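Local coordinates for protein cytochrome C (Marichromatium purpuratum 984, PDB 5LO9) that probably oxidises thiosulfate to tetrathionate, passing the electrons along covalently bound c-type hemes within a single fused TsdBA chain, at residues Arg39-Glu44 / Gly85-Ala90; Arg266-Thr271 / Asp354-Tyr359; His270-Pro275 / Asp284-Gly289. One frame throughout, in Å; residues are numbered along the deposited sequence.

Contact 1 (Arg39-Glu44 / Gly85-Ala90); sequences RLAGLE and GALAPA. With HEC (heme c), chain C.
Arg-39 reaches along the flank of a type II turn, Leu-40 to Leu-43, and ties it down from within its own segment. With CG anti to the backbone N (chi1 169°) and the chain extended from CG to NE, the guanidinium arrives side-on at the carbonyl of Ala-41. NE lies 2.8 Å from Ala-41 O and NH2 3.0 Å from it, both nitrogens gripping one oxygen that sits in the guanidinium plane, while Leu-43 CD1 lies over one face, toward the rim. On the way, the arginine's CG and CD methylenes pass against Ala-90 O, CD at 3.2 Å. The close packing continues at Ala-41, whose methyl CB meets Ala-88 O at 3.5 Å and lies 4.1 Å from Leu-87 CB and 4.2 Å from Ala-90 CB. Next to it, glycines come together near the end of helix 74-86: Gly-42 CA faces the Gly-85 carbonyl, and Gly-85 CA makes a CA-H...O contact with Leu-43 O. The outer side is looser; Pro-89 is exposed, its CB 3.7 Å from Arg-39 NH2, and Ala-88 turns its methyl away. The end of Leu-40 leads off to the heme, CD2 3.5 Å from C3A, in this cytochrome c domain. An alanine in place of Arg-39 would remove both bonds to Ala-41 O and would probably loosen the turn. Between the two segments the hold is van der Waals fit and the CA-H...O contact; the direct polar tie to the helix is the Gly-42 backbone bond with Tyr-84, while Arg-39, just before the turn, caps the Ala-41 carbonyl.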
# COMPACT_ATOMS: atom_id res chain seq x y z
N ARG A 39 -24.33 -28.37 33.46
CA ARG A 39 -25.27 -27.27 33.46
C ARG A 39 -26.43 -27.61 32.55
O ARG A 39 -26.23 -27.92 31.36
CB ARG A 39 -24.60 -25.98 32.97
CG ARG A 39 -25.56 -24.85 32.70
CD ARG A 39 -24.93 -23.72 31.91
NE ARG A 39 -25.97 -22.92 31.24
CZ ARG A 39 -25.74 -22.08 30.23
NH1 ARG A 39 -24.51 -21.91 29.78
NH2 ARG A 39 -26.76 -21.43 29.66
N LEU A 40 -27.65 -27.45 33.06
CA LEU A 40 -28.83 -27.58 32.21
C LEU A 40 -29.57 -26.26 32.01
O LEU A 40 -30.32 -26.14 31.04
CB LEU A 40 -29.77 -28.64 32.80
CG LEU A 40 -29.14 -30.00 33.12
CD1 LEU A 40 -30.16 -30.88 33.80
CD2 LEU A 40 -28.61 -30.72 31.87
N ALA A 41 -29.34 -25.27 32.86
CA ALA A 41 -30.14 -24.05 32.89
C ALA A 41 -29.89 -23.18 31.66
O ALA A 41 -28.76 -22.71 31.43
CB ALA A 41 -29.83 -23.26 34.15
N GLY A 42 -30.95 -22.91 30.90
CA GLY A 42 -30.85 -22.09 29.72
C GLY A 42 -30.46 -22.80 28.45
O GLY A 42 -30.43 -22.15 27.39
N LEU A 43 -30.15 -24.09 28.50
CA LEU A 43 -29.82 -24.80 27.28
C LEU A 43 -31.06 -24.92 26.41
O LEU A 43 -32.18 -24.97 26.91
CB LEU A 43 -29.23 -26.18 27.59
CG LEU A 43 -27.70 -26.23 27.75
CD1 LEU A 43 -27.21 -25.31 28.86
CD2 LEU A 43 -27.26 -27.65 28.03
N GLU A 44 -30.86 -24.99 25.11
CA GLU A 44 -31.99 -25.05 24.20
C GLU A 44 -32.80 -26.32 24.47
O GLU A 44 -32.23 -27.41 24.54
CB GLU A 44 -31.48 -25.04 22.76
CG GLU A 44 -31.08 -23.68 22.24
CD GLU A 44 -32.23 -22.82 21.73
OE1 GLU A 44 -33.42 -23.25 21.75
OE2 GLU A 44 -31.91 -21.70 21.29
N GLY A 85 -34.93 -25.21 29.95
CA GLY A 85 -34.72 -24.22 28.91
C GLY A 85 -35.29 -22.87 29.25
O GLY A 85 -34.81 -21.85 28.74
N ALA A 86 -36.30 -22.84 30.12
CA ALA A 86 -36.88 -21.58 30.56
C ALA A 86 -36.11 -20.93 31.70
O ALA A 86 -36.31 -19.74 31.95
CB ALA A 86 -38.31 -21.78 31.02
N LEU A 87 -35.24 -21.66 32.39
CA LEU A 87 -34.51 -21.06 33.49
C LEU A 87 -33.52 -19.99 33.03
O LEU A 87 -33.04 -19.96 31.88
CB LEU A 87 -33.75 -22.12 34.27
CG LEU A 87 -34.62 -23.12 35.01
CD1 LEU A 87 -33.75 -23.90 35.97
CD2 LEU A 87 -35.79 -22.51 35.73
N ALA A 88 -33.23 -19.09 33.94
CA ALA A 88 -32.14 -18.19 33.68
C ALA A 88 -30.86 -19.00 33.65
O ALA A 88 -30.71 -19.92 34.46
CB ALA A 88 -32.01 -17.13 34.76
N PRO A 89 -29.95 -18.68 32.76
CA PRO A 89 -28.65 -19.35 32.77
C PRO A 89 -28.04 -19.30 34.16
O PRO A 89 -28.27 -18.37 34.93
CB PRO A 89 -27.83 -18.57 31.74
CG PRO A 89 -28.80 -17.97 30.86
CD PRO A 89 -30.03 -17.68 31.69
N ALA A 90 -27.29 -20.34 34.49
CA ALA A 90 -26.62 -20.44 35.76
C ALA A 90 -25.45 -21.40 35.63
O ALA A 90 -25.44 -22.29 34.78
CB ALA A 90 -27.59 -20.90 36.85
FE HEC C . -28.49 -35.58 34.53
CHA HEC C . -25.99 -35.15 32.13
CHB HEC C . -30.88 -34.24 32.30
CHC HEC C . -31.06 -36.35 36.80
CHD HEC C . -26.09 -36.69 36.87
NA HEC C . -28.46 -34.82 32.58
C1A HEC C . -27.36 -34.73 31.79
C2A HEC C . -27.65 -34.17 30.44
C3A HEC C . -29.09 -33.91 30.51
C4A HEC C . -29.49 -34.34 31.87
CMA HEC C . -29.92 -33.34 29.41
CAA HEC C . -26.73 -33.89 29.27
CBA HEC C . -26.30 -32.44 29.40
CGA HEC C . -25.62 -31.83 28.19
O1A HEC C . -25.04 -30.73 28.36
O2A HEC C . -25.63 -32.40 27.08
NB HEC C . -30.56 -35.32 34.55
C1B HEC C . -31.30 -34.77 33.59
C2B HEC C . -32.73 -34.74 33.91
C3B HEC C . -32.80 -35.37 35.24
C4B HEC C . -31.40 -35.70 35.53
CMB HEC C . -33.82 -34.18 33.08
CAB HEC C . -34.02 -35.64 36.06
CBB HEC C . -34.95 -36.52 35.24
NC HEC C . -28.55 -36.36 36.47
C1C HEC C . -29.65 -36.61 37.18
C2C HEC C . -29.35 -37.15 38.52
C3C HEC C . -27.89 -37.23 38.55
C4C HEC C . -27.51 -36.71 37.22
CMC HEC C . -30.33 -37.51 39.58
CAC HEC C . -26.97 -37.71 39.63
CBC HEC C . -27.35 -39.07 40.11
ND HEC C . -26.43 -35.87 34.50
C1D HEC C . -25.68 -36.32 35.51
C2D HEC C . -24.25 -36.41 35.18
C3D HEC C . -24.19 -35.96 33.79
C4D HEC C . -25.61 -35.66 33.46
CMD HEC C . -23.13 -36.87 36.04
CAD HEC C . -22.96 -35.93 32.94
CBD HEC C . -23.11 -37.16 32.05
CGD HEC C . -21.94 -37.34 31.13
O1D HEC C . -22.11 -37.90 30.01
O2D HEC C . -20.85 -36.92 31.56

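Contact 2 (Arg266-Thr271 / Asp354-Tyr359); sequences RLFRHT and DALQSY. With HEC (heme c), chain F; EDO (1,2-ethanediol), chain B; EDO (1,2-ethanediol), chain S.
The buried face between helix 256-269 and helix 351-363 lies behind the heme c carried by Cys-287, and Phe-268 touches that heme. The CG of Phe-268 is anti to the backbone N (chi1 -157°), which sets the ring against two residues of the other helix. Tyr-359 CE2 comes over one face, 4.0 Å from Phe-268 CG, the two planes inclined at 55°; Leu-356 CD2 meets the edge, 4.0 Å from Phe-268 CD1. The same Leu-356 methyl reaches Leu-267 CB at 4.1 Å, and Leu-267 CD1 packs on Ala-355 CB. One helix precedes the heme-attachment segment and the other follows it, consistent with the terminal helix pair of class I cytochromes c. Tyr-359 OH is hydrogen-bonded to Asn-294 O and to an ethanediol probably left from crystallisation. Where the first helix ends, Thr-271 OG1 donates to Leu-267 O at 2.7 Å, in the carbonyl plane. Arg-269, bent at chi2 and chi3, turns to a second heme: NH2 bonds propionate oxygen O1D at 2.7 Å (162° at the hydrogen) and NH1 bonds O2D at 3.2 Å. At the far end, Asp-354 forms a salt bridge with Arg-319 of the second subunit.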
# COMPACT_ATOMS: atom_id res chain seq x y z
N ARG A 266 -9.95 -6.54 14.16
CA ARG A 266 -11.30 -6.66 14.69
C ARG A 266 -12.36 -6.15 13.70
O ARG A 266 -13.46 -6.72 13.64
CB ARG A 266 -11.35 -5.96 16.06
CG ARG A 266 -12.35 -4.87 16.30
CD ARG A 266 -12.80 -4.83 17.79
NE ARG A 266 -14.27 -4.90 17.81
CZ ARG A 266 -15.00 -5.75 18.53
NH1 ARG A 266 -14.38 -6.63 19.32
NH2 ARG A 266 -16.34 -5.73 18.44
N LEU A 267 -12.04 -5.17 12.87
CA LEU A 267 -12.98 -4.78 11.84
C LEU A 267 -13.15 -5.89 10.81
O LEU A 267 -14.22 -6.05 10.23
CB LEU A 267 -12.50 -3.53 11.15
CG LEU A 267 -12.38 -2.24 11.94
CD1 LEU A 267 -11.97 -1.10 10.99
CD2 LEU A 267 -13.68 -1.93 12.60
N PHE A 268 -12.07 -6.62 10.54
CA PHE A 268 -12.14 -7.74 9.60
C PHE A 268 -13.09 -8.82 10.11
O PHE A 268 -13.86 -9.41 9.33
CB PHE A 268 -10.73 -8.30 9.41
CG PHE A 268 -10.53 -9.06 8.13
CD1 PHE A 268 -10.12 -8.40 6.99
CD2 PHE A 268 -10.73 -10.43 8.08
CE1 PHE A 268 -9.90 -9.08 5.80
CE2 PHE A 268 -10.52 -11.12 6.90
CZ PHE A 268 -10.10 -10.44 5.75
N ARG A 269 -13.02 -9.11 11.41
CA ARG A 269 -13.77 -10.18 12.05
C ARG A 269 -15.18 -9.74 12.49
O ARG A 269 -16.11 -10.56 12.53
CB ARG A 269 -12.96 -10.67 13.26
CG ARG A 269 -13.57 -11.78 14.09
CD ARG A 269 -13.61 -13.09 13.35
NE ARG A 269 -14.86 -13.27 12.61
CZ ARG A 269 -15.23 -14.39 11.99
NH1 ARG A 269 -14.46 -15.47 11.99
NH2 ARG A 269 -16.38 -14.40 11.34
N HIS A 270 -15.37 -8.47 12.83
CA HIS A 270 -16.64 -8.01 13.36
C HIS A 270 -17.17 -6.86 12.53
O HIS A 270 -17.72 -5.90 13.06
CB HIS A 270 -16.51 -7.63 14.83
CG HIS A 270 -15.99 -8.75 15.69
ND1 HIS A 270 -16.80 -9.73 16.22
CD2 HIS A 270 -14.73 -9.05 16.09
CE1 HIS A 270 -16.07 -10.57 16.93
NE2 HIS A 270 -14.81 -10.18 16.86
N THR A 271 -17.05 -6.98 11.21
CA THR A 271 -17.30 -5.86 10.31
C THR A 271 -18.69 -5.28 10.52
O THR A 271 -18.89 -4.05 10.45
CB THR A 271 -17.16 -6.31 8.86
OG1 THR A 271 -16.11 -7.29 8.73
CG2 THR A 271 -16.80 -5.11 8.01
N ASP A 354 -7.77 2.67 7.06
CA ASP A 354 -6.42 2.70 7.58
C ASP A 354 -6.13 1.48 8.45
O ASP A 354 -5.07 0.87 8.35
CB ASP A 354 -6.17 4.01 8.33
CG ASP A 354 -6.09 5.26 7.37
OD1 ASP A 354 -6.18 5.11 6.08
OD2 ASP A 354 -5.98 6.39 7.94
N ALA A 355 -7.07 1.10 9.29
CA ALA A 355 -6.86 -0.09 10.10
C ALA A 355 -6.85 -1.34 9.22
O ALA A 355 -5.95 -2.18 9.32
CB ALA A 355 -7.93 -0.18 11.20
N LEU A 356 -7.82 -1.47 8.31
CA LEU A 356 -7.84 -2.67 7.50
C LEU A 356 -6.56 -2.78 6.70
O LEU A 356 -5.97 -3.87 6.61
CB LEU A 356 -9.06 -2.69 6.58
CG LEU A 356 -10.42 -2.97 7.26
CD1 LEU A 356 -11.58 -2.59 6.31
CD2 LEU A 356 -10.49 -4.43 7.66
N GLN A 357 -6.09 -1.67 6.14
CA GLN A 357 -4.84 -1.74 5.41
C GLN A 357 -3.66 -2.02 6.34
O GLN A 357 -2.71 -2.69 5.94
CB GLN A 357 -4.60 -0.46 4.65
CG GLN A 357 -5.52 -0.32 3.47
CD GLN A 357 -5.16 0.83 2.58
OE1 GLN A 357 -4.44 0.66 1.60
NE2 GLN A 357 -5.65 2.01 2.92
N SER A 358 -3.70 -1.55 7.57
CA SER A 358 -2.60 -1.87 8.48
C SER A 358 -2.59 -3.35 8.84
O SER A 358 -1.53 -4.00 8.88
CB SER A 358 -2.69 -1.03 9.75
OG SER A 358 -2.43 0.34 9.46
N TYR A 359 -3.77 -3.90 9.12
CA TYR A 359 -3.87 -5.31 9.45
C TYR A 359 -3.40 -6.15 8.28
O TYR A 359 -2.61 -7.08 8.46
CB TYR A 359 -5.32 -5.64 9.83
CG TYR A 359 -5.58 -7.09 10.05
CD1 TYR A 359 -4.93 -7.79 11.04
CD2 TYR A 359 -6.47 -7.78 9.25
CE1 TYR A 359 -5.15 -9.11 11.23
CE2 TYR A 359 -6.70 -9.13 9.44
CZ TYR A 359 -6.04 -9.79 10.45
OH TYR A 359 -6.26 -11.13 10.65
FE HEC F . -20.25 -22.64 5.19
CHA HEC F . -18.85 -19.44 5.28
CHB HEC F . -21.01 -22.27 1.80
CHC HEC F . -21.24 -25.95 5.08
CHD HEC F . -20.09 -22.82 8.71
NA HEC F . -19.99 -21.12 3.79
C1A HEC F . -19.43 -19.92 4.01
C2A HEC F . -19.43 -19.07 2.80
C3A HEC F . -20.04 -19.90 1.78
C4A HEC F . -20.36 -21.16 2.51
CMA HEC F . -20.27 -19.52 0.35
CAA HEC F . -18.91 -17.69 2.57
CBA HEC F . -20.07 -16.82 2.06
CGA HEC F . -20.49 -15.73 3.00
O1A HEC F . -19.88 -15.60 4.07
O2A HEC F . -21.46 -15.02 2.65
NB HEC F . -20.98 -23.88 3.70
C1B HEC F . -21.22 -23.57 2.43
C2B HEC F . -21.74 -24.71 1.65
C3B HEC F . -21.80 -25.80 2.62
C4B HEC F . -21.28 -25.17 3.85
CMB HEC F . -22.13 -24.72 0.22
CAB HEC F . -22.23 -27.23 2.41
CBB HEC F . -21.32 -27.82 1.36
NC HEC F . -20.61 -24.11 6.63
C1C HEC F . -21.00 -25.36 6.39
C2C HEC F . -21.22 -26.15 7.61
C3C HEC F . -20.89 -25.24 8.69
C4C HEC F . -20.54 -23.99 7.96
CMC HEC F . -21.70 -27.57 7.68
CAC HEC F . -20.94 -25.41 10.18
CBC HEC F . -20.22 -26.58 10.77
ND HEC F . -19.57 -21.37 6.70
C1D HEC F . -19.57 -21.62 8.02
C2D HEC F . -18.97 -20.49 8.79
C3D HEC F . -18.60 -19.52 7.78
C4D HEC F . -19.01 -20.17 6.52
CMD HEC F . -18.77 -20.36 10.25
CAD HEC F . -17.97 -18.19 8.02
CBD HEC F . -16.50 -18.47 8.32
CGD HEC F . -15.95 -17.58 9.43
O1D HEC F . -16.67 -16.77 10.04
O2D HEC F . -14.77 -17.70 9.74
C1 EDO B . -6.74 -11.89 14.82
O1 EDO B . -7.76 -12.87 14.71
C2 EDO B . -5.52 -12.35 14.00
O2 EDO B . -5.19 -11.72 12.75
C1 EDO S . -2.40 1.46 -1.75
O1 EDO S . -3.74 1.27 -1.20
C2 EDO S . -1.60 0.15 -1.85
O2 EDO S . -1.93 -0.65 -3.06

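Contact 3 (His270-Pro275 / Asp284-Gly289); sequences HTNTDP and DQTCAG. With HEC (heme c), chain F.
The loop leaving helix 256-269 and the segment that enters the heme-binding CXXCH motif come closest at Thr-271 and Thr-286, whose CA atoms are 4.9 Å apart, and a single hydrogen bond joins the two segments. Cys-287 N donates to Thr-271 OG1 at 3.2 Å, nearly straight with 166° at the hydrogen. Because that hydroxyl gives its own proton to Leu-267 O, it links the helix end to the cysteine backbone. Cys-287 SG, covalently attached to its heme, lies 3.5 Å from the same Thr-271 OG1, with Thr-271 CG2 also near the sulfur. Next along the loop, Asn-272 holds CG between its backbone N and carbonyl carbon (chi1 68°). Its CB then rests 3.4 Å from Gln-285 O, and its OD1 faces the Thr-286 methyl, 3.3 Å from CG2; Asn-272 ND2 is hydrogen-bonded to Gly-417 O. The loop itself is coiled by His-270 O, which accepts from Thr-273 N and Asp-274 N, while His-270 ND1 is hydrogen-bonded to Glu-418. Gln-285 bends at chi2, so that NE2 donates to propionate oxygen O2A of a second heme c, the one Arg-269 also binds. Asp-284 is anchored by a salt bridge to Arg-428. The amide N-H of Gln-285 thus serves one propionate, while Arg-269 pairs with the other and would probably favour its ionised form; the hydroxyl of Thr-271, used both as donor and acceptor, fixes the backbone at the point where the other heme is attached.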
# COMPACT_ATOMS: atom_id res chain seq x y z
N HIS A 270 -15.37 -8.47 12.83
CA HIS A 270 -16.64 -8.01 13.36
C HIS A 270 -17.17 -6.86 12.53
O HIS A 270 -17.72 -5.90 13.06
CB HIS A 270 -16.51 -7.63 14.83
CG HIS A 270 -15.99 -8.75 15.69
ND1 HIS A 270 -16.80 -9.73 16.22
CD2 HIS A 270 -14.73 -9.05 16.09
CE1 HIS A 270 -16.07 -10.57 16.93
NE2 HIS A 270 -14.81 -10.18 16.86
N THR A 271 -17.05 -6.98 11.21
CA THR A 271 -17.30 -5.86 10.31
C THR A 271 -18.69 -5.28 10.52
O THR A 271 -18.89 -4.05 10.45
CB THR A 271 -17.16 -6.31 8.86
OG1 THR A 271 -16.11 -7.29 8.73
CG2 THR A 271 -16.80 -5.11 8.01
N ASN A 272 -19.66 -6.14 10.82
CA ASN A 272 -21.05 -5.73 10.81
C ASN A 272 -21.51 -5.15 12.14
O ASN A 272 -22.58 -4.53 12.19
CB ASN A 272 -21.93 -6.92 10.45
CG ASN A 272 -21.92 -7.96 11.53
OD1 ASN A 272 -20.88 -8.48 11.89
ND2 ASN A 272 -23.07 -8.19 12.12
N THR A 273 -20.74 -5.33 13.20
CA THR A 273 -21.13 -4.91 14.54
C THR A 273 -20.26 -3.82 15.15
O THR A 273 -20.71 -3.16 16.09
CB THR A 273 -21.11 -6.10 15.50
OG1 THR A 273 -19.76 -6.53 15.66
CG2 THR A 273 -21.92 -7.20 14.93
N ASP A 274 -19.03 -3.66 14.70
CA ASP A 274 -18.17 -2.64 15.26
C ASP A 274 -18.71 -1.24 14.92
O ASP A 274 -19.07 -0.97 13.76
CB ASP A 274 -16.75 -2.80 14.73
CG ASP A 274 -15.77 -1.88 15.44
OD1 ASP A 274 -15.14 -2.34 16.42
OD2 ASP A 274 -15.66 -0.71 15.01
N PRO A 275 -18.74 -0.32 15.89
CA PRO A 275 -19.34 1.01 15.64
C PRO A 275 -18.70 1.79 14.51
O PRO A 275 -19.39 2.59 13.88
CB PRO A 275 -19.16 1.74 16.98
CG PRO A 275 -19.02 0.64 17.98
CD PRO A 275 -18.28 -0.45 17.28
N ASP A 284 -25.51 -8.80 6.74
CA ASP A 284 -25.07 -9.59 7.88
C ASP A 284 -23.89 -10.47 7.47
O ASP A 284 -23.95 -11.69 7.54
CB ASP A 284 -26.24 -10.41 8.44
CG ASP A 284 -27.30 -9.53 9.12
OD1 ASP A 284 -26.93 -8.46 9.66
OD2 ASP A 284 -28.48 -9.93 9.18
N GLN A 285 -22.79 -9.81 7.11
CA GLN A 285 -21.58 -10.43 6.64
C GLN A 285 -20.41 -9.85 7.42
O GLN A 285 -20.53 -8.82 8.07
CB GLN A 285 -21.38 -10.18 5.16
CG GLN A 285 -22.54 -10.66 4.30
CD GLN A 285 -22.72 -12.17 4.20
OE1 GLN A 285 -23.82 -12.68 4.36
NE2 GLN A 285 -21.65 -12.87 3.88
N THR A 286 -19.27 -10.55 7.35
CA THR A 286 -17.99 -10.01 7.77
C THR A 286 -16.95 -10.45 6.77
O THR A 286 -17.11 -11.46 6.08
CB THR A 286 -17.55 -10.47 9.17
OG1 THR A 286 -17.25 -11.87 9.13
CG2 THR A 286 -18.59 -10.18 10.25
N CYS A 287 -15.84 -9.71 6.73
CA CYS A 287 -14.73 -10.05 5.84
C CYS A 287 -14.27 -11.47 6.13
O CYS A 287 -13.94 -12.23 5.22
CB CYS A 287 -13.55 -9.09 6.05
SG CYS A 287 -13.84 -7.27 6.12
N ALA A 288 -14.23 -11.82 7.41
CA ALA A 288 -13.66 -13.08 7.86
C ALA A 288 -14.46 -14.28 7.36
O ALA A 288 -13.91 -15.39 7.30
CB ALA A 288 -13.62 -13.08 9.39
N GLY A 289 -15.73 -14.08 7.01
CA GLY A 289 -16.58 -15.18 6.62
C GLY A 289 -16.25 -15.75 5.26
O GLY A 289 -16.61 -16.89 4.96
FE HEC F . -20.25 -22.64 5.19
CHA HEC F . -18.85 -19.44 5.28
CHB HEC F . -21.01 -22.27 1.80
CHC HEC F . -21.24 -25.95 5.08
CHD HEC F . -20.09 -22.82 8.71
NA HEC F . -19.99 -21.12 3.79
C1A HEC F . -19.43 -19.92 4.01
C2A HEC F . -19.43 -19.07 2.80
C3A HEC F . -20.04 -19.90 1.78
C4A HEC F . -20.36 -21.16 2.51
CMA HEC F . -20.27 -19.52 0.35
CAA HEC F . -18.91 -17.69 2.57
CBA HEC F . -20.07 -16.82 2.06
CGA HEC F . -20.49 -15.73 3.00
O1A HEC F . -19.88 -15.60 4.07
O2A HEC F . -21.46 -15.02 2.65
NB HEC F . -20.98 -23.88 3.70
C1B HEC F . -21.22 -23.57 2.43
C2B HEC F . -21.74 -24.71 1.65
C3B HEC F . -21.80 -25.80 2.62
C4B HEC F . -21.28 -25.17 3.85
CMB HEC F . -22.13 -24.72 0.22
CAB HEC F . -22.23 -27.23 2.41
CBB HEC F . -21.32 -27.82 1.36
NC HEC F . -20.61 -24.11 6.63
C1C HEC F . -21.00 -25.36 6.39
C2C HEC F . -21.22 -26.15 7.61
C3C HEC F . -20.89 -25.24 8.69
C4C HEC F . -20.54 -23.99 7.96
CMC HEC F . -21.70 -27.57 7.68
CAC HEC F . -20.94 -25.41 10.18
CBC HEC F . -20.22 -26.58 10.77
ND HEC F . -19.57 -21.37 6.70
C1D HEC F . -19.57 -21.62 8.02
C2D HEC F . -18.97 -20.49 8.79
C3D HEC F . -18.60 -19.52 7.78
C4D HEC F . -19.01 -20.17 6.52
CMD HEC F . -18.77 -20.36 10.25
CAD HEC F . -17.97 -18.19 8.02
CBD HEC F . -16.50 -18.47 8.32
CGD HEC F . -15.95 -17.58 9.43
O1D HEC F . -16.67 -16.77 10.04
O2D HEC F . -14.77 -17.70 9.74

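In the fold
Contacts 2 and 3 form one continuous unit, with centres about 10 Å apart and His-270 and Thr-271 in common. A salt bridge from Arg-266 NE to Asp-274 OD1 (3.0 Å) and a probable hydrogen bond from Ala-288 N to Phe-268 O (3.1 Å) join them further. Between them they hold both propionates of one heme c and back the neighbouring heme bound to Cys-287. The thiosulfate lies near the heme bound to Cys-287. The side chain of Cys-287 is about 9 Å from this thiosulfate, and the side chain of Phe-268 is about 10 Å from it. Contact 1 stands apart at the first heme of the chain, centre to centre about 35 Å from contact 2 and about 29 Å from contact 3, consistent with a place in the electron-accepting part.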